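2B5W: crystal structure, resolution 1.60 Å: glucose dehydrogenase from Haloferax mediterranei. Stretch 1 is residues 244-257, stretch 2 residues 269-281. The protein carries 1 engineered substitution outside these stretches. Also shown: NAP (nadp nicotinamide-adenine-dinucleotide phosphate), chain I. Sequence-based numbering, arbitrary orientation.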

# COMPACT_ATOMS: atom_id res chain seq x y z
N ASP A 244 -14.47 -2.07 -1.02
CA ASP A 244 -13.30 -2.94 -0.89
C ASP A 244 -12.13 -2.49 -1.73
O ASP A 244 -10.96 -2.66 -1.31
CB ASP A 244 -13.65 -4.35 -1.25
CG ASP A 244 -14.68 -4.93 -0.34
OD1 ASP A 244 -14.45 -4.93 0.89
OD2 ASP A 244 -15.74 -5.42 -0.78
N PHE A 245 -12.41 -1.93 -2.90
CA PHE A 245 -11.37 -1.50 -3.82
C PHE A 245 -11.73 -0.12 -4.32
O PHE A 245 -12.88 0.10 -4.74
CB PHE A 245 -11.21 -2.44 -5.01
CG PHE A 245 -10.14 -2.01 -5.94
CD1 PHE A 245 -8.84 -1.82 -5.47
CD2 PHE A 245 -10.39 -1.72 -7.27
CE1 PHE A 245 -7.87 -1.39 -6.30
CE2 PHE A 245 -9.39 -1.29 -8.09
CZ PHE A 245 -8.13 -1.11 -7.58
N ILE A 246 -10.81 0.82 -4.23
CA ILE A 246 -10.96 2.13 -4.84
C ILE A 246 -9.85 2.37 -5.85
O ILE A 246 -8.69 2.08 -5.59
CB ILE A 246 -10.98 3.22 -3.75
CG1 ILE A 246 -12.22 3.02 -2.88
CG2 ILE A 246 -10.92 4.60 -4.39
CD1 ILE A 246 -12.34 4.00 -1.70
N TYR A 247 -10.22 2.84 -7.04
CA TYR A 247 -9.29 3.26 -8.07
C TYR A 247 -9.47 4.73 -8.30
O TYR A 247 -10.53 5.16 -8.77
CB TYR A 247 -9.63 2.48 -9.35
CG TYR A 247 -8.67 2.58 -10.49
CD1 TYR A 247 -8.66 3.70 -11.33
CD2 TYR A 247 -7.79 1.54 -10.78
CE1 TYR A 247 -7.82 3.77 -12.42
CE2 TYR A 247 -6.93 1.63 -11.87
CZ TYR A 247 -6.95 2.74 -12.67
OH TYR A 247 -6.13 2.87 -13.78
N GLU A 248 -8.44 5.50 -7.99
CA GLU A 248 -8.48 6.93 -8.15
C GLU A 248 -7.93 7.37 -9.50
O GLU A 248 -6.80 7.10 -9.84
CB GLU A 248 -7.73 7.59 -7.00
CG GLU A 248 -7.61 9.10 -7.11
CD GLU A 248 -6.48 9.56 -8.01
OE1 GLU A 248 -5.34 9.04 -7.84
OE2 GLU A 248 -6.69 10.41 -8.90
N ALA A 249 -8.76 8.07 -10.27
CA ALA A 249 -8.41 8.56 -11.60
C ALA A 249 -9.00 9.96 -11.84
O ALA A 249 -9.58 10.22 -12.90
CB ALA A 249 -8.89 7.57 -12.64
N THR A 250 -8.88 10.82 -10.84
CA THR A 250 -9.31 12.21 -10.96
C THR A 250 -8.17 13.20 -10.96
O THR A 250 -8.31 14.31 -11.46
CB THR A 250 -10.22 12.60 -9.79
OG1 THR A 250 -9.55 12.37 -8.54
CG2 THR A 250 -11.49 11.80 -9.77
N GLY A 251 -7.05 12.85 -10.34
CA GLY A 251 -5.99 13.81 -10.13
C GLY A 251 -6.36 14.85 -9.08
O GLY A 251 -5.72 15.91 -9.04
N PHE A 252 -7.33 14.54 -8.23
CA PHE A 252 -7.84 15.48 -7.19
C PHE A 252 -7.31 15.03 -5.84
O PHE A 252 -7.75 14.02 -5.31
CB PHE A 252 -9.38 15.45 -7.19
CG PHE A 252 -10.06 16.58 -6.39
CD1 PHE A 252 -9.96 17.91 -6.79
CD2 PHE A 252 -10.84 16.27 -5.30
CE1 PHE A 252 -10.64 18.92 -6.06
CE2 PHE A 252 -11.52 17.26 -4.57
CZ PHE A 252 -11.40 18.58 -4.95
N PRO A 253 -6.37 15.78 -5.26
CA PRO A 253 -5.70 15.36 -4.01
C PRO A 253 -6.57 14.98 -2.83
O PRO A 253 -6.24 14.05 -2.07
CB PRO A 253 -4.83 16.57 -3.68
CG PRO A 253 -4.53 17.14 -5.00
CD PRO A 253 -5.78 17.01 -5.80
N LYS A 254 -7.70 15.65 -2.67
CA LYS A 254 -8.60 15.25 -1.62
C LYS A 254 -9.06 13.78 -1.71
O LYS A 254 -9.34 13.16 -0.71
CB LYS A 254 -9.81 16.19 -1.52
CG LYS A 254 -9.41 17.63 -1.23
CD LYS A 254 -10.62 18.50 -0.91
CE LYS A 254 -10.21 19.81 -0.22
NZ LYS A 254 -11.35 20.75 -0.07
N HIS A 255 -9.14 13.25 -2.92
CA HIS A 255 -9.53 11.87 -3.09
C HIS A 255 -8.49 10.88 -2.58
O HIS A 255 -8.85 9.83 -2.08
CB HIS A 255 -9.82 11.61 -4.55
CG HIS A 255 -11.02 12.34 -5.03
ND1 HIS A 255 -11.27 12.57 -6.36
CD2 HIS A 255 -12.04 12.91 -4.34
CE1 HIS A 255 -12.40 13.25 -6.47
NE2 HIS A 255 -12.88 13.47 -5.27
N ALA A 256 -7.21 11.20 -2.69
CA ALA A 256 -6.17 10.34 -2.12
C ALA A 256 -6.36 10.21 -0.61
O ALA A 256 -6.33 9.11 -0.07
CB ALA A 256 -4.79 10.87 -2.45
N ILE A 257 -6.61 11.33 0.06
CA ILE A 257 -6.79 11.36 1.52
C ILE A 257 -8.08 10.71 1.97
O ILE A 257 -8.11 9.91 2.90
CB ILE A 257 -6.78 12.83 2.03
CG1 ILE A 257 -5.52 13.58 1.59
CG2 ILE A 257 -7.01 12.87 3.54
CD1 ILE A 257 -4.23 13.04 2.17
N GLY A 269 -6.72 1.21 -1.96
CA GLY A 269 -6.88 2.19 -2.99
C GLY A 269 -5.67 2.26 -3.88
O GLY A 269 -4.53 2.34 -3.42
N ALA A 270 -5.93 2.16 -5.17
CA ALA A 270 -4.94 2.40 -6.20
C ALA A 270 -5.01 3.87 -6.60
O ALA A 270 -6.09 4.37 -6.89
CB ALA A 270 -5.21 1.53 -7.39
N LEU A 271 -3.86 4.53 -6.67
CA LEU A 271 -3.79 5.95 -7.00
C LEU A 271 -3.13 6.08 -8.36
O LEU A 271 -2.02 5.56 -8.56
CB LEU A 271 -3.02 6.74 -5.94
CG LEU A 271 -3.53 6.61 -4.51
CD1 LEU A 271 -2.61 7.41 -3.61
CD2 LEU A 271 -4.99 7.06 -4.36
N LEU A 272 -3.80 6.75 -9.32
CA LEU A 272 -3.29 6.99 -10.67
C LEU A 272 -3.10 8.47 -10.98
O LEU A 272 -2.37 8.85 -11.88
CB LEU A 272 -4.19 6.40 -11.74
CG LEU A 272 -4.14 4.88 -11.96
CD1 LEU A 272 -2.84 4.43 -12.57
CD2 LEU A 272 -4.50 4.11 -10.68
N GLY A 273 -3.79 9.31 -10.23
CA GLY A 273 -3.82 10.73 -10.55
C GLY A 273 -2.51 11.46 -10.36
O GLY A 273 -1.71 11.09 -9.49
N VAL A 274 -2.31 12.52 -11.14
CA VAL A 274 -1.06 13.27 -11.10
C VAL A 274 -1.33 14.77 -10.78
O VAL A 274 -1.30 15.60 -11.68
CB VAL A 274 -0.27 13.12 -12.41
CG1 VAL A 274 1.11 13.74 -12.31
CG2 VAL A 274 -0.14 11.64 -12.78
N PRO A 275 -1.60 15.09 -9.51
CA PRO A 275 -1.97 16.47 -9.13
C PRO A 275 -0.79 17.37 -8.93
O PRO A 275 0.30 16.91 -8.61
CB PRO A 275 -2.70 16.31 -7.81
CG PRO A 275 -2.09 15.03 -7.18
CD PRO A 275 -1.67 14.20 -8.34
N SER A 276 -1.03 18.68 -9.09
CA SER A 276 -0.08 19.68 -8.63
C SER A 276 -0.13 19.81 -7.12
O SER A 276 -1.09 19.39 -6.47
CB SER A 276 -0.44 21.05 -9.23
OG SER A 276 -0.19 21.07 -10.62
N ASP A 277 0.89 20.45 -6.56
CA ASP A 277 0.89 20.75 -5.14
C ASP A 277 -0.37 21.52 -4.75
O ASP A 277 -0.86 22.39 -5.49
CB ASP A 277 2.13 21.57 -4.74
CG ASP A 277 3.41 20.77 -4.85
OD1 ASP A 277 3.38 19.56 -5.15
OD2 ASP A 277 4.53 21.29 -4.65
N TRP A 278 -0.89 21.17 -3.58
CA TRP A 278 -2.08 21.76 -3.02
C TRP A 278 -2.15 21.43 -1.53
O TRP A 278 -2.28 20.28 -1.15
CB TRP A 278 -3.33 21.28 -3.77
CG TRP A 278 -4.61 21.93 -3.31
CD1 TRP A 278 -4.74 23.12 -2.64
CD2 TRP A 278 -5.94 21.43 -3.48
NE1 TRP A 278 -6.06 23.38 -2.38
CE2 TRP A 278 -6.82 22.36 -2.89
CE3 TRP A 278 -6.47 20.28 -4.08
CZ2 TRP A 278 -8.21 22.18 -2.88
CZ3 TRP A 278 -7.85 20.10 -4.07
CH2 TRP A 278 -8.70 21.04 -3.48
N ALA A 279 -2.06 22.46 -0.68
CA ALA A 279 -2.12 22.31 0.77
C ALA A 279 -3.42 22.80 1.36
O ALA A 279 -3.93 23.85 0.97
CB ALA A 279 -0.94 23.04 1.43
N PHE A 280 -3.95 22.05 2.31
CA PHE A 280 -5.17 22.42 3.01
C PHE A 280 -5.24 21.60 4.28
O PHE A 280 -4.42 20.71 4.49
CB PHE A 280 -6.40 22.16 2.13
CG PHE A 280 -6.37 20.82 1.39
CD1 PHE A 280 -6.90 19.68 1.95
CD2 PHE A 280 -5.82 20.75 0.11
CE1 PHE A 280 -6.88 18.48 1.24
CE2 PHE A 280 -5.78 19.54 -0.59
CZ PHE A 280 -6.31 18.42 -0.02
N GLU A 281 -6.21 21.88 5.14
CA GLU A 281 -6.36 21.15 6.39
C GLU A 281 -6.79 19.70 6.15
O GLU A 281 -7.81 19.45 5.51
CB GLU A 281 -7.36 21.84 7.32
CG GLU A 281 -7.61 21.06 8.61
CD GLU A 281 -8.39 21.83 9.66
OE1 GLU A 281 -9.59 21.54 9.85
OE2 GLU A 281 -7.79 22.71 10.32
PA NAP I . -9.45 13.22 -17.42
O1A NAP I . -9.05 14.59 -17.19
O2A NAP I . -10.07 12.99 -18.81
O5B NAP I . -10.51 12.74 -16.36
C5B NAP I . -10.52 13.13 -15.01
C4B NAP I . -11.99 13.12 -14.68
O4B NAP I . -12.12 13.27 -13.28
C3B NAP I . -12.79 14.25 -15.35
O3B NAP I . -13.86 13.77 -16.16
C2B NAP I . -13.30 15.09 -14.18
O2B NAP I . -14.63 15.55 -14.30
C1B NAP I . -13.21 14.12 -13.02
N9A NAP I . -12.99 14.81 -11.77
C8A NAP I . -11.93 15.63 -11.46
N7A NAP I . -12.09 16.08 -10.20
C5A NAP I . -13.28 15.58 -9.72
C6A NAP I . -13.98 15.71 -8.51
N6A NAP I . -13.55 16.50 -7.50
N1A NAP I . -15.17 15.04 -8.35
C2A NAP I . -15.69 14.24 -9.34
N3A NAP I . -15.01 14.11 -10.55
C4A NAP I . -13.83 14.76 -10.72
O3 NAP I . -8.19 12.25 -17.43
PN NAP I . -8.04 10.68 -17.79
O1N NAP I . -9.24 9.89 -17.41
O2N NAP I . -7.42 10.47 -19.14
O5D NAP I . -6.95 10.58 -16.63
C5D NAP I . -7.35 10.51 -15.27
C4D NAP I . -6.17 10.79 -14.34
O4D NAP I . -5.22 9.73 -14.51
C3D NAP I . -5.43 12.09 -14.65
O3D NAP I . -5.06 12.76 -13.46
C2D NAP I . -4.21 11.62 -15.43
O2D NAP I . -3.12 12.50 -15.42
C1D NAP I . -3.92 10.29 -14.74
N1N NAP I . -3.22 9.28 -15.54
C2N NAP I . -2.21 8.64 -14.89
C3N NAP I . -1.55 7.61 -15.51
C7N NAP I . -0.58 6.85 -14.66
O7N NAP I . 0.19 5.97 -15.41
N7N NAP I . -0.52 7.07 -13.31
C4N NAP I . -1.86 7.22 -16.82
C5N NAP I . -2.90 7.88 -17.46
C6N NAP I . -3.60 8.89 -16.80
P2B NAP I . -14.99 17.02 -14.98
O1X NAP I . -14.67 17.05 -16.39
O2X NAP I . -16.49 17.16 -14.68
O3X NAP I . -14.20 18.11 -14.25

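The two stretches meet as neighbouring parallel strands of a β-sheet, locked at their C-terminal ends by a buried glutamate and continued beyond it by a largely apolar contact between the start of a helix and the aromatic residues Trp278 and Phe280. The strand containing Ile246, Tyr247 and Glu248 runs alongside strand 269-271 with only 12° between their directions, pairing Ile246 with Gly269, Tyr247 with Ala270 and Glu248 with Leu271. As is usual in a parallel sheet, the bonds are staggered: Ala270 N donates to Ile246 O (2.8 Å), Glu248 N to Ala270 O (2.8 Å, nearly linear), and Leu272 N to Glu248 O (3.1 Å). Gly269 CA also approaches Ile246 O at 3.2 Å, a CA-H...O contact of the kind that accompanies such ladders.

On the sheet face that carries Tyr247 and Ala270, small and large side chains complement each other. The methyl group of Ala270 leaves room for aromatic rings, its CB lying 3.9 Å from Phe245 CZ and 4.3 Å from Tyr247 CD2. Leu272 then covers one face of the tyrosine ring, with CD2 3.7 Å from the ring centroid of Tyr247, so that polarizable C-H groups meet π electrons. The tyrosine hydroxyl is satisfied elsewhere in the structure.

Glu248 points to the other face, and its side chain reaches forward past the end of the strand, where the carboxylate gathers backbone amides. Its OE1 accepts a hydrogen bond from Gly273 N (2.9 Å) and a weak one from Leu272 N (3.1 Å), while its OE2 accepts from Thr250 N (3.0 Å) and Gly251 N (2.9 Å). A buried acid is thus supplied with donors from both stretches, and the two loops are held together. Glycine suits this crowded junction: the CA atoms of Gly251 and Gly273 are 3.8 Å apart, and a CB on Gly273 would lie 2.2 Å from Glu248 OE2 and 2.7 Å from Gly251 CA. Gly251 also has a positive phi, which favours glycine, and a CB there would clash with NAP O3D. The cofactor adds its own bond at this edge, NAP N7N donating to Leu272 O at 2.9 Å.

Beyond the glycines the contact is mainly hydrophobic. Pro253, compact and rigid, packs its CG against Pro275 CB (3.5 Å), and its CD reaches the edge of the Trp278 ring at CE3 (3.8 Å). Phe252 meets the same indole obliquely, with CE1 3.6 Å from Trp278 CZ3, and one face of its ring lies beneath NAP N6A. Lys254 uses its long aliphatic chain here: CE sits over the face of Phe280, 4.0 Å from the ring centroid, and 3.8 Å from Trp278 CH2. Its NZ, 5.2 Å from the Phe280 centroid, can add at most a weak cation-π attraction. Deeper in, Ala256 lies against Leu271, its CA 4.1 Å from Leu271 CD2 and its CB 4.3 Å from Leu271 CD1, a small residue beside a branched one.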